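3'-5'-exonuclease (Saccharomyces cerevisiae, PDB 3E2V) probably acts as a magnesium-dependent TatD-type deoxyribonuclease that nicks double-stranded DNA and degrades it from the 3' to the 5' end. Local coordinates at residues Q135-L138 with K139-Y142; E308-R311 with T312-S315. All coordinates share one frame; numbering follows the deposited sequence.

Both contacts are local, joining residues a few positions apart in one continuous piece of chain, yet they stabilise backbone in different ways. Interaction 1 lies within helix 132-149, where repeated i to i+4 bonds do most of the work and an ion pair beside helix 62-75 adds to them. Interaction 2 lies in the loop between strand 298-300 and helix 316-325, where one turn bond and a histidine ring laid against a lysine replace that regularity. Each is partly buried, with leucines turned inward in the first and Ile-309 and Ser-315 in the second. They lie about 41 Å apart, centre to centre, on opposite sides of the chain's centre.

Interaction 1: residues Q135-L138 with K139-Y142; sequences QGKL and KELY
Lys-137 NZ reaches Glu-140 OE1 at 2.8 Å, a salt bridge between residues three apart on one helix. The ammonium comes to the syn side of this oxygen, 29° out of the carboxylate plane, while OE2 stays 3.8 Å from NZ, so the grip is one-sided. The lysine arrives by folding: bends at chi2 and chi3 turn its chain along the helix, whereas Glu-140 runs out extended with CG opposite the backbone N (chi1 177°). The two chains lie side by side and point the same way, and Lys-137 CD and CE also pass close to OE1.

Beneath the ion pair runs the regular alpha-helical pattern. Lys-139 N, Glu-140 N and Leu-141 N donate to the carbonyls of Gln-135, Gly-136 and Lys-137, and Tyr-142 N meets Leu-138 O at 2.9 Å in a nearly straight bond (174°). Leu-138 and Leu-141 are buried, packing on helix 174-187 against Glu-183, Gln-184 and Ile-187; Leu-141 also touches Ile-62 of helix 62-75, as do both members of the salt bridge. Farther round, Lys-139 pairs with Asp-143, and Tyr-142 OH is hydrogen-bonded to Asn-191 ND2.

The pattern is that of an amphipathic helix in a TatD-type TIM barrel, with the leucines and Tyr-142 buried and Lys-139 and Glu-140 exposed. Because backbone bonds already fix the main chain, the lysine-glutamate pair probably adds a modest electrostatic increment, its chief effect being to hold two flexible side chains together along the flank that borders helix 62-75.

Interaction 2: residues E308-R311 with T312-S315; sequences EIKR and THAS
With chi1 at -65° in both residues, Lys-310 and His-313 each set CG opposite their own carbonyl carbon, and this brings the imidazole across the first methylenes of the lysine. Lys-310 CB sits over one face of the ring, 3.8 Å from the His-313 ring centroid and 15° off its normal, a CH-pi contact displaced toward the rim. CG and CD continue past CE1 before the extended lysine chain leads its amine away.

A type I beta turn from Lys-310 to His-313 supplies the scaffold, closed by His-313 N donating to Lys-310 O at 3.0 Å. At the ring's edge, Glu-308 O lies in its plane, 3.3 Å from His-313 CE1. On the buried side Ile-309 CG2 rests 3.4 Å from Ser-315 OG, and Ile-309 also packs on Leu-319 of helix 316-325.

An alanine in place of His-313 could keep the turn bond, but would probably strip Lys-310 CB of its aromatic cover and leave Glu-308 O without its neighbour at the ring edge. The turn bends the chain sharply ahead of helix 316-325, in the loop that also carries the magnesium ligand Asp-303. Tyr-330 and Arg-282 hold the backbone from outside. Within 308-315 the turn bond and CH-pi contact act together; since methylenes meet the ring, this packing probably needs no charge on the imidazole.

Interaction 1: residues Q135-L138 with K139-Y142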
loop_
_atom_site.group_PDB
_atom_site.type_symbol
_atom_site.label_atom_id
_atom_site.label_comp_id
_atom_site.label_asym_id
_atom_site.label_seq_id
_atom_site.Cartn_x
_atom_site.Cartn_y
_atom_site.Cartn_z
ATOM N N GLN A 135 -8.373 -23.675 4.534
ATOM C CA GLN A 135 -7.451 -24.343 3.614
ATOM C C GLN A 135 -7.808 -24.063 2.150
ATOM O O GLN A 135 -6.930 -23.789 1.321
ATOM C CB GLN A 135 -7.393 -25.854 3.873
ATOM C CG GLN A 135 -6.635 -26.257 5.128
ATOM C CD GLN A 135 -6.990 -27.662 5.591
ATOM O OE1 GLN A 135 -7.873 -28.311 5.026
ATOM N NE2 GLN A 135 -6.301 -28.136 6.628
ATOM N N GLY A 136 -9.107 -24.117 1.845
ATOM C CA GLY A 136 -9.579 -23.833 0.487
ATOM C C GLY A 136 -9.388 -22.386 0.065
ATOM O O GLY A 136 -9.060 -22.110 -1.091
ATOM N N LYS A 137 -9.599 -21.468 1.001
ATOM C CA LYS A 137 -9.428 -20.052 0.690
ATOM C C LYS A 137 -7.964 -19.699 0.464
ATOM O O LYS A 137 -7.636 -18.891 -0.407
ATOM C CB LYS A 137 -10.044 -19.156 1.771
ATOM C CG LYS A 137 -11.582 -19.253 1.842
ATOM C CD LYS A 137 -12.255 -18.920 0.511
ATOM C CE LYS A 137 -12.333 -17.419 0.272
ATOM N NZ LYS A 137 -13.082 -17.131 -0.998
ATOM N N LEU A 138 -7.078 -20.303 1.250
ATOM C CA LEU A 138 -5.657 -20.086 1.037
ATOM C C LEU A 138 -5.200 -20.651 -0.307
ATOM O O LEU A 138 -4.411 -20.024 -1.024
ATOM C CB LEU A 138 -4.859 -20.696 2.197
ATOM C CG LEU A 138 -4.888 -19.869 3.486
ATOM C CD1 LEU A 138 -4.478 -20.748 4.660
ATOM C CD2 LEU A 138 -3.972 -18.635 3.383
ATOM N N LYS A 139 -5.730 -21.819 -0.669
ATOM C CA LYS A 139 -5.479 -22.370 -2.004
ATOM C C LYS A 139 -5.952 -21.427 -3.120
ATOM O O LYS A 139 -5.249 -21.204 -4.100
ATOM C CB LYS A 139 -6.183 -23.724 -2.146
ATOM C CG LYS A 139 -5.973 -24.349 -3.497
ATOM C CD LYS A 139 -6.450 -25.799 -3.509
ATOM C CE LYS A 139 -5.926 -26.519 -4.741
ATOM N NZ LYS A 139 -6.465 -25.891 -5.972
ATOM N N GLU A 140 -7.152 -20.880 -2.957
ATOM C CA GLU A 140 -7.720 -19.960 -3.933
ATOM C C GLU A 140 -6.794 -18.746 -4.115
ATOM O O GLU A 140 -6.524 -18.321 -5.238
ATOM C CB GLU A 140 -9.111 -19.520 -3.489
ATOM C CG GLU A 140 -9.754 -18.504 -4.425
ATOM C CD GLU A 140 -11.070 -17.959 -3.907
ATOM O OE1 GLU A 140 -11.626 -18.535 -2.941
ATOM O OE2 GLU A 140 -11.560 -16.955 -4.481
ATOM N N LEU A 141 -6.289 -18.223 -2.999
ATOM C CA LEU A 141 -5.389 -17.077 -3.038
ATOM C C LEU A 141 -4.054 -17.382 -3.722
ATOM O O LEU A 141 -3.604 -16.623 -4.584
ATOM C CB LEU A 141 -5.173 -16.563 -1.610
ATOM C CG LEU A 141 -4.268 -15.342 -1.469
ATOM C CD1 LEU A 141 -4.832 -14.138 -2.220
ATOM C CD2 LEU A 141 -4.110 -15.023 0.003
ATOM N N TYR A 142 -3.433 -18.509 -3.355
ATOM C CA TYR A 142 -2.207 -18.982 -4.013
ATOM C C TYR A 142 -2.412 -19.147 -5.511
ATOM O O TYR A 142 -1.609 -18.669 -6.334
ATOM C CB TYR A 142 -1.804 -20.324 -3.387
ATOM C CG TYR A 142 -0.519 -20.932 -3.911
ATOM C CD1 TYR A 142 0.688 -20.233 -3.838
ATOM C CD2 TYR A 142 -0.504 -22.209 -4.447
ATOM C CE1 TYR A 142 1.879 -20.782 -4.292
ATOM C CE2 TYR A 142 0.687 -22.774 -4.904
ATOM C CZ TYR A 142 1.873 -22.053 -4.817
ATOM O OH TYR A 142 3.061 -22.595 -5.265
#

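Interaction 2: residues E308-R311 with T312-S315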
loop_
_atom_site.group_PDB
_atom_site.type_symbol
_atom_site.label_atom_id
_atom_site.label_comp_id
_atom_site.label_asym_id
_atom_site.label_seq_id
_atom_site.Cartn_x
_atom_site.Cartn_y
_atom_site.Cartn_z
ATOM N N GLU A 308 -4.839 13.395 2.743
ATOM C CA GLU A 308 -4.650 14.771 2.251
ATOM C C GLU A 308 -3.768 15.534 3.235
ATOM O O GLU A 308 -3.959 15.435 4.440
ATOM C CB GLU A 308 -6.003 15.473 2.120
ATOM C CG GLU A 308 -5.933 16.854 1.504
ATOM C CD GLU A 308 -7.270 17.592 1.528
ATOM O OE1 GLU A 308 -8.256 17.073 2.118
ATOM O OE2 GLU A 308 -7.328 18.721 0.978
ATOM N N ILE A 309 -2.803 16.274 2.710
ATOM C CA ILE A 309 -2.008 17.202 3.520
ATOM C C ILE A 309 -2.849 18.462 3.755
ATOM O O ILE A 309 -3.213 19.159 2.802
ATOM C CB ILE A 309 -0.672 17.512 2.847
ATOM C CG1 ILE A 309 0.227 16.261 2.887
ATOM C CG2 ILE A 309 0.034 18.672 3.534
ATOM C CD1 ILE A 309 1.381 16.296 1.904
ATOM N N LYS A 310 -3.175 18.698 5.028
ATOM C CA LYS A 310 -4.116 19.756 5.411
ATOM C C LYS A 310 -3.405 20.898 6.123
ATOM O O LYS A 310 -2.297 20.739 6.643
ATOM C CB LYS A 310 -5.206 19.200 6.330
ATOM C CG LYS A 310 -6.127 18.182 5.681
ATOM C CD LYS A 310 -7.087 17.627 6.718
ATOM C CE LYS A 310 -8.208 16.838 6.076
ATOM N NZ LYS A 310 -9.033 16.226 7.168
ATOM N N ARG A 311 -4.071 22.050 6.152
ATOM C CA ARG A 311 -3.524 23.240 6.783
ATOM C C ARG A 311 -3.282 23.078 8.279
ATOM O O ARG A 311 -2.427 23.747 8.848
ATOM C CB ARG A 311 -4.430 24.456 6.509
ATOM C CG ARG A 311 -4.301 24.950 5.080
ATOM C CD ARG A 311 -5.341 26.011 4.718
ATOM N NE ARG A 311 -5.166 26.474 3.340
ATOM C CZ ARG A 311 -5.774 25.912 2.302
ATOM N NH1 ARG A 311 -6.590 24.885 2.505
ATOM N NH2 ARG A 311 -5.584 26.369 1.072
ATOM N N THR A 312 -4.023 22.160 8.900
ATOM C CA THR A 312 -3.889 21.847 10.315
ATOM C C THR A 312 -2.804 20.802 10.613
ATOM O O THR A 312 -2.681 20.335 11.762
ATOM C CB THR A 312 -5.222 21.334 10.873
ATOM O OG1 THR A 312 -5.708 20.253 10.055
ATOM C CG2 THR A 312 -6.268 22.461 10.895
ATOM N N HIS A 313 -2.040 20.411 9.591
ATOM C CA HIS A 313 -0.930 19.455 9.753
ATOM C C HIS A 313 0.412 20.173 9.826
ATOM O O HIS A 313 0.595 21.216 9.178
ATOM C CB HIS A 313 -0.908 18.464 8.575
ATOM C CG HIS A 313 -2.114 17.580 8.502
ATOM N ND1 HIS A 313 -2.450 16.867 7.368
ATOM C CD2 HIS A 313 -3.064 17.289 9.427
ATOM C CE1 HIS A 313 -3.548 16.168 7.602
ATOM N NE2 HIS A 313 -3.950 16.416 8.839
ATOM N N ALA A 314 1.365 19.598 10.560
ATOM C CA ALA A 314 2.698 20.211 10.682
ATOM C C ALA A 314 3.414 20.304 9.332
ATOM O O ALA A 314 4.285 21.153 9.135
ATOM C CB ALA A 314 3.539 19.461 11.662
ATOM N N SER A 315 3.025 19.441 8.396
ATOM C CA SER A 315 3.565 19.428 7.054
ATOM C C SER A 315 3.217 20.676 6.225
ATOM O O SER A 315 3.961 21.028 5.298
ATOM C CB SER A 315 3.013 18.193 6.342
ATOM O OG SER A 315 1.603 18.155 6.482
#